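Local coordinates for protein carbonic anhydrase (Coccomyxa sp. PA, PDB 3UCJ) that probably catalyses the reversible hydration of carbon dioxide to hydrogencarbonate with one zinc ion per subunit, as a beta-class carbonic anhydrase inhibited here by acetazolamide, at residues V71-S76 with E155-A160; R131-K136 with E159-N164. One frame throughout, in Å; residues are numbered along the deposited sequence.

Contact 1. Residues V71-S76 with E155-A160; sequences VGNLVS and ELNVEA. With AZM (5-acetamido-1,3,4-thiadiazole-2-sulfonamide), chain D.
The one direct hydrogen bond between these segments runs from N157 ND2 on helix 146-167 to G72 O in the loop after strand 65-70, over 3.1 Å. It is bent at the hydrogen (136°); the donor lies in the carbonyl plane and comes in nearly end-on, and the oxygen sits close to the amide plane of N157. With CG anti to the backbone N (chi1 -173°), N157 extends from the helix to the loop.

A water forms the second polar link, accepting from N157 ND2 at 3.0 Å and from N73 ND2 at 3.3 Å. The two amide nitrogens are 3.4 Å apart; both are donors, so the shared water rather than a direct bond joins them. Their side chains slide past each other in opposite directions, with amide planes 44° apart.

The methyl L74 CD2 makes van der Waals contact with the polar N157 OD1 at 3.7 Å, the side chains crossing at about a right angle. That oxygen accepts from Q161 one turn along the helix, which fixes the rotation of the amide.

V71 CG1 lies 3.8 Å from the thiadiazole sulfur S2 of acetazolamide. A buried carboxamide thus ties the pocket-lining G72 to the helix.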
loop_
_atom_site.group_PDB
_atom_site.type_symbol
_atom_site.label_atom_id
_atom_site.label_comp_id
_atom_site.label_asym_id
_atom_site.label_seq_id
_atom_site.Cartn_x
_atom_site.Cartn_y
_atom_site.Cartn_z
ATOM N N VAL A 71 10.599 6.675 -6.948
ATOM C CA VAL A 71 10.543 6.884 -8.420
ATOM C C VAL A 71 9.504 7.897 -8.846
ATOM O O VAL A 71 8.270 7.736 -8.651
ATOM C CB VAL A 71 10.297 5.457 -9.115
ATOM C CG1 VAL A 71 9.808 5.691 -10.591
ATOM C CG2 VAL A 71 11.515 4.535 -8.926
ATOM N N GLY A 72 9.968 9.008 -9.444
ATOM C CA GLY A 72 9.041 10.070 -9.789
ATOM C C GLY A 72 8.646 11.074 -8.705
ATOM O O GLY A 72 7.817 11.888 -8.966
ATOM N N ASN A 73 9.200 11.028 -7.467
ATOM C CA ASN A 73 8.905 12.026 -6.494
ATOM C C ASN A 73 7.419 12.232 -6.252
ATOM O O ASN A 73 6.877 13.324 -6.232
ATOM C CB ASN A 73 9.707 13.363 -6.712
ATOM C CG ASN A 73 9.512 14.024 -8.084
ATOM O OD1 ASN A 73 10.357 13.854 -8.996
ATOM N ND2 ASN A 73 8.502 14.854 -8.200
ATOM N N LEU A 74 6.747 11.118 -6.025
ATOM C CA LEU A 74 5.312 11.131 -5.948
ATOM C C LEU A 74 4.872 11.162 -4.451
ATOM O O LEU A 74 5.507 10.563 -3.623
ATOM C CB LEU A 74 4.799 9.793 -6.474
ATOM C CG LEU A 74 5.148 9.591 -7.984
ATOM C CD1 LEU A 74 4.396 8.338 -8.371
ATOM C CD2 LEU A 74 4.549 10.694 -8.884
ATOM N N VAL A 75 3.739 11.771 -4.217
ATOM C CA VAL A 75 3.178 11.896 -2.846
ATOM C C VAL A 75 1.729 11.482 -2.910
ATOM O O VAL A 75 0.885 12.139 -3.576
ATOM C CB VAL A 75 3.267 13.399 -2.409
ATOM C CG1 VAL A 75 2.579 13.631 -0.991
ATOM C CG2 VAL A 75 4.686 13.846 -2.435
ATOM N N SER A 76 1.357 10.400 -2.189
ATOM C CA SER A 76 0.000 10.050 -2.135
ATOM C C SER A 76 -0.370 9.818 -0.655
ATOM O O SER A 76 0.425 9.221 0.070
ATOM C CB SER A 76 -0.160 8.637 -2.802
ATOM O OG SER A 76 -1.482 8.155 -2.560
ATOM N N GLU A 155 7.348 19.300 -14.881
ATOM C CA GLU A 155 6.822 20.462 -14.225
ATOM C C GLU A 155 5.416 20.290 -13.679
ATOM O O GLU A 155 5.123 20.710 -12.597
ATOM C CB GLU A 155 6.887 21.662 -15.162
ATOM C CG GLU A 155 8.277 22.072 -15.510
ATOM C CD GLU A 155 8.372 22.952 -16.747
ATOM O OE1 GLU A 155 9.483 23.155 -17.220
ATOM O OE2 GLU A 155 7.344 23.406 -17.237
ATOM N N LEU A 156 4.545 19.698 -14.463
ATOM C CA LEU A 156 3.174 19.485 -14.035
ATOM C C LEU A 156 3.165 18.528 -12.850
ATOM O O LEU A 156 2.320 18.684 -11.950
ATOM C CB LEU A 156 2.339 18.859 -15.168
ATOM C CG LEU A 156 1.960 19.948 -16.241
ATOM C CD1 LEU A 156 1.446 19.210 -17.510
ATOM C CD2 LEU A 156 1.028 20.999 -15.675
ATOM N N ASN A 157 4.070 17.566 -12.912
ATOM C CA ASN A 157 4.154 16.572 -11.831
ATOM C C ASN A 157 4.581 17.295 -10.530
ATOM O O ASN A 157 3.933 17.128 -9.445
ATOM C CB ASN A 157 5.094 15.453 -12.192
ATOM C CG ASN A 157 5.048 14.319 -11.123
ATOM O OD1 ASN A 157 3.958 13.861 -10.750
ATOM N ND2 ASN A 157 6.204 13.970 -10.607
ATOM N N VAL A 158 5.624 18.121 -10.609
ATOM C CA VAL A 158 5.961 18.952 -9.407
ATOM C C VAL A 158 4.723 19.675 -8.864
ATOM O O VAL A 158 4.419 19.647 -7.634
ATOM C CB VAL A 158 7.129 19.963 -9.681
ATOM C CG1 VAL A 158 7.354 20.874 -8.424
ATOM C CG2 VAL A 158 8.408 19.193 -10.014
ATOM N N GLU A 159 4.015 20.428 -9.731
ATOM C CA GLU A 159 2.868 21.147 -9.230
ATOM C C GLU A 159 1.855 20.256 -8.559
ATOM O O GLU A 159 1.255 20.635 -7.540
ATOM C CB GLU A 159 2.156 22.006 -10.342
ATOM C CG GLU A 159 1.028 22.805 -9.621
ATOM C CD GLU A 159 0.338 23.919 -10.424
ATOM O OE1 GLU A 159 0.718 24.115 -11.618
ATOM O OE2 GLU A 159 -0.617 24.513 -9.846
ATOM N N ALA A 160 1.566 19.085 -9.150
ATOM C CA ALA A 160 0.560 18.223 -8.568
ATOM C C ALA A 160 1.067 17.700 -7.214
ATOM O O ALA A 160 0.253 17.538 -6.307
ATOM C CB ALA A 160 0.356 17.009 -9.507
HETATM C C1 AZM D . 13.524 6.777 -13.844
HETATM C C2 AZM D . 12.291 5.236 -15.236
HETATM C C3 AZM D . 10.359 3.847 -15.407
HETATM C C4 AZM D . 9.724 2.645 -16.082
HETATM N N1 AZM D . 14.092 9.307 -12.856
HETATM N N2 AZM D . 13.316 5.873 -15.895
HETATM N N3 AZM D . 14.097 6.820 -15.047
HETATM N N4 AZM D . 11.408 4.421 -16.000
HETATM O O1 AZM D . 15.362 7.302 -12.063
HETATM O O2 AZM D . 13.019 7.623 -11.598
HETATM O O3 AZM D . 9.948 4.307 -14.308
HETATM S S1 AZM D . 14.170 7.758 -12.551
HETATM S S2 AZM D . 12.176 5.646 -13.588
HETATM O O HOH W 1 8.429 15.834 -11.323
#

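Contact 2. Residues R131-K136 with E159-N164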
loop_
_atom_site.group_PDB
_atom_site.type_symbol
_atom_site.label_atom_id
_atom_site.label_comp_id
_atom_site.label_asym_id
_atom_site.label_seq_id
_atom_site.Cartn_x
_atom_site.Cartn_y
_atom_site.Cartn_z
ATOM N N ARG A 131 0.370 9.177 -14.694
ATOM C CA ARG A 131 -0.721 9.173 -15.683
ATOM C C ARG A 131 -1.889 10.052 -15.298
ATOM O O ARG A 131 -2.523 10.667 -16.176
ATOM C CB ARG A 131 -1.172 7.761 -16.047
ATOM C CG ARG A 131 -0.137 6.977 -16.871
ATOM C CD ARG A 131 -0.639 5.612 -17.342
ATOM N NE ARG A 131 -0.706 4.640 -16.248
ATOM C CZ ARG A 131 0.256 3.766 -15.974
ATOM N NH1 ARG A 131 1.372 3.695 -16.761
ATOM N NH2 ARG A 131 0.092 2.918 -14.982
ATOM N N GLU A 132 -2.227 10.123 -14.004
ATOM C CA GLU A 132 -3.380 10.850 -13.590
ATOM C C GLU A 132 -3.113 12.347 -13.793
ATOM O O GLU A 132 -4.000 13.044 -14.197
ATOM C CB GLU A 132 -3.618 10.596 -12.077
ATOM C CG GLU A 132 -4.252 9.293 -11.815
ATOM C CD GLU A 132 -4.552 9.222 -10.245
ATOM O OE1 GLU A 132 -3.743 8.630 -9.505
ATOM O OE2 GLU A 132 -5.557 9.865 -9.755
ATOM N N VAL A 133 -1.920 12.801 -13.478
ATOM C CA VAL A 133 -1.548 14.170 -13.692
ATOM C C VAL A 133 -1.570 14.483 -15.187
ATOM O O VAL A 133 -2.126 15.422 -15.606
ATOM C CB VAL A 133 -0.147 14.447 -13.191
ATOM C CG1 VAL A 133 0.223 15.830 -13.510
ATOM C CG2 VAL A 133 -0.045 14.226 -11.701
ATOM N N ARG A 134 -0.935 13.637 -15.950
ATOM C CA ARG A 134 -0.909 13.731 -17.391
ATOM C C ARG A 134 -2.301 13.866 -17.984
ATOM O O ARG A 134 -2.542 14.709 -18.783
ATOM C CB ARG A 134 -0.224 12.487 -17.931
ATOM C CG ARG A 134 -0.171 12.332 -19.424
ATOM C CD ARG A 134 0.072 10.919 -19.802
ATOM N NE ARG A 134 -1.108 10.112 -19.707
ATOM C CZ ARG A 134 -1.164 8.841 -20.029
ATOM N NH1 ARG A 134 -0.101 8.233 -20.475
ATOM N NH2 ARG A 134 -2.283 8.185 -19.908
ATOM N N ASP A 135 -3.192 13.003 -17.564
ATOM C CA ASP A 135 -4.521 12.923 -18.093
ATOM C C ASP A 135 -5.326 14.175 -17.869
ATOM O O ASP A 135 -6.238 14.446 -18.584
ATOM C CB ASP A 135 -5.263 11.742 -17.522
ATOM C CG ASP A 135 -4.825 10.430 -18.101
ATOM O OD1 ASP A 135 -5.234 9.421 -17.584
ATOM O OD2 ASP A 135 -4.058 10.388 -19.040
ATOM N N LYS A 136 -4.974 14.934 -16.859
ATOM C CA LYS A 136 -5.663 16.161 -16.585
ATOM C C LYS A 136 -5.064 17.319 -17.350
ATOM O O LYS A 136 -5.471 18.425 -17.204
ATOM C CB LYS A 136 -5.672 16.438 -15.089
ATOM C CG LYS A 136 -6.408 15.413 -14.335
ATOM C CD LYS A 136 -6.796 15.851 -12.983
ATOM C CE LYS A 136 -5.799 15.473 -12.001
ATOM N NZ LYS A 136 -6.180 15.919 -10.697
ATOM N N GLU A 159 4.015 20.428 -9.731
ATOM C CA GLU A 159 2.868 21.147 -9.230
ATOM C C GLU A 159 1.855 20.256 -8.559
ATOM O O GLU A 159 1.255 20.635 -7.540
ATOM C CB GLU A 159 2.156 22.006 -10.342
ATOM C CG GLU A 159 1.028 22.805 -9.621
ATOM C CD GLU A 159 0.338 23.919 -10.424
ATOM O OE1 GLU A 159 0.718 24.115 -11.618
ATOM O OE2 GLU A 159 -0.617 24.513 -9.846
ATOM N N ALA A 160 1.566 19.085 -9.150
ATOM C CA ALA A 160 0.560 18.223 -8.568
ATOM C C ALA A 160 1.067 17.700 -7.214
ATOM O O ALA A 160 0.253 17.538 -6.307
ATOM C CB ALA A 160 0.356 17.009 -9.507
ATOM N N GLN A 161 2.375 17.415 -7.106
ATOM C CA GLN A 161 2.881 16.792 -5.871
ATOM C C GLN A 161 2.937 17.882 -4.799
ATOM O O GLN A 161 2.670 17.606 -3.623
ATOM C CB GLN A 161 4.230 16.054 -6.042
ATOM C CG GLN A 161 4.173 14.951 -7.137
ATOM C CD GLN A 161 2.917 14.023 -7.055
ATOM O OE1 GLN A 161 2.468 13.653 -5.939
ATOM N NE2 GLN A 161 2.318 13.656 -8.272
ATOM N N VAL A 162 3.158 19.123 -5.207
ATOM C CA VAL A 162 3.022 20.227 -4.217
ATOM C C VAL A 162 1.637 20.321 -3.713
ATOM O O VAL A 162 1.408 20.455 -2.454
ATOM C CB VAL A 162 3.504 21.606 -4.805
ATOM C CG1 VAL A 162 3.004 22.785 -3.919
ATOM C CG2 VAL A 162 4.988 21.559 -4.933
ATOM N N PHE A 163 0.646 20.221 -4.611
ATOM C CA PHE A 163 -0.743 20.235 -4.142
ATOM C C PHE A 163 -1.022 19.056 -3.194
ATOM O O PHE A 163 -1.691 19.193 -2.112
ATOM C CB PHE A 163 -1.728 20.151 -5.380
ATOM C CG PHE A 163 -3.180 20.210 -4.991
ATOM C CD1 PHE A 163 -3.859 21.439 -5.084
ATOM C CD2 PHE A 163 -3.898 19.067 -4.614
ATOM C CE1 PHE A 163 -5.202 21.555 -4.770
ATOM C CE2 PHE A 163 -5.314 19.152 -4.252
ATOM C CZ PHE A 163 -5.958 20.418 -4.317
ATOM N N ASN A 164 -0.502 17.882 -3.571
ATOM C CA ASN A 164 -0.761 16.718 -2.695
ATOM C C ASN A 164 -0.160 16.910 -1.277
ATOM O O ASN A 164 -0.773 16.514 -0.300
ATOM C CB ASN A 164 -0.168 15.437 -3.333
ATOM C CG ASN A 164 -1.038 14.991 -4.530
ATOM O OD1 ASN A 164 -2.182 15.416 -4.603
ATOM N ND2 ASN A 164 -0.461 14.297 -5.521
#
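V133 meets A160 methyl to methyl where helix 128-135 passes helix 146-167. V133 CG2 carries the contact, 3.6 Å from A160 CB; CG1 is the more distant branch, 4.2 Å from the same A160 CB. The valine torsion sets this order: CG1 is anti to the backbone N (chi1 176°), while CG2, anti to the carbonyl carbon, is the branch turned to A160. Both CB atoms point across the interface. The CA atoms of V133 and A160 are the nearest across the segments at 6.9 Å, and A160 offers only its CB there. Beside this pair, V133 CG2 lies 4.2 Å from Q161 NE2, a looser apolar-to-amide contact.

The next shell fixes that amide. Its NE2 is anchored on the turn before, while Q161 OE1, whose outside partner is V75, also accepts from N164 ND2 at 3.0 Å. The N164 donor stands above the Q161 carbonyl plane, 48° out of it. The glutamine end is therefore held through both its polar atoms.

Behind V133, the far side of its helix carries a salt bridge. R134 grips D135 side-on through OD2, which lies in the guanidinium plane: NH2 meets it on the syn side, NE from above the carboxylate plane. In a neighbouring subunit, H219 ND1 pairs with D135 OD1 and H219 O with R134 NH2, and E132 pairs with K136.

The chemistry divides accordingly: the methyl pair joins the helices, the amide's bonds go to its own helix and the 71-76 loop, and R134, D135 and K136 meet the neighbouring subunit.

How the contacts relate
Contacts 1 and 2 use overlapping segments of helix 146-167, sharing E159 and A160, and have centres about 6 Å apart. Q161 couples them directly: its OE1 is 2.9 Å from V75 N, a probable hydrogen bond from the 71-76 loop, and its NE2 lies 3.8 Å from L74 CD2. Contact 1 is the one at the active site, since G72, which lines the acetazolamide pocket, has an atom about 5 Å from the zinc ion. In contact 2, the distances from the side chain of Q161 are about 11 Å to the zinc and 12 Å to the inhibitor. One helix thus links the pocket loop, through contact 1, with helix 128-135 and its subunit interface, through contact 2.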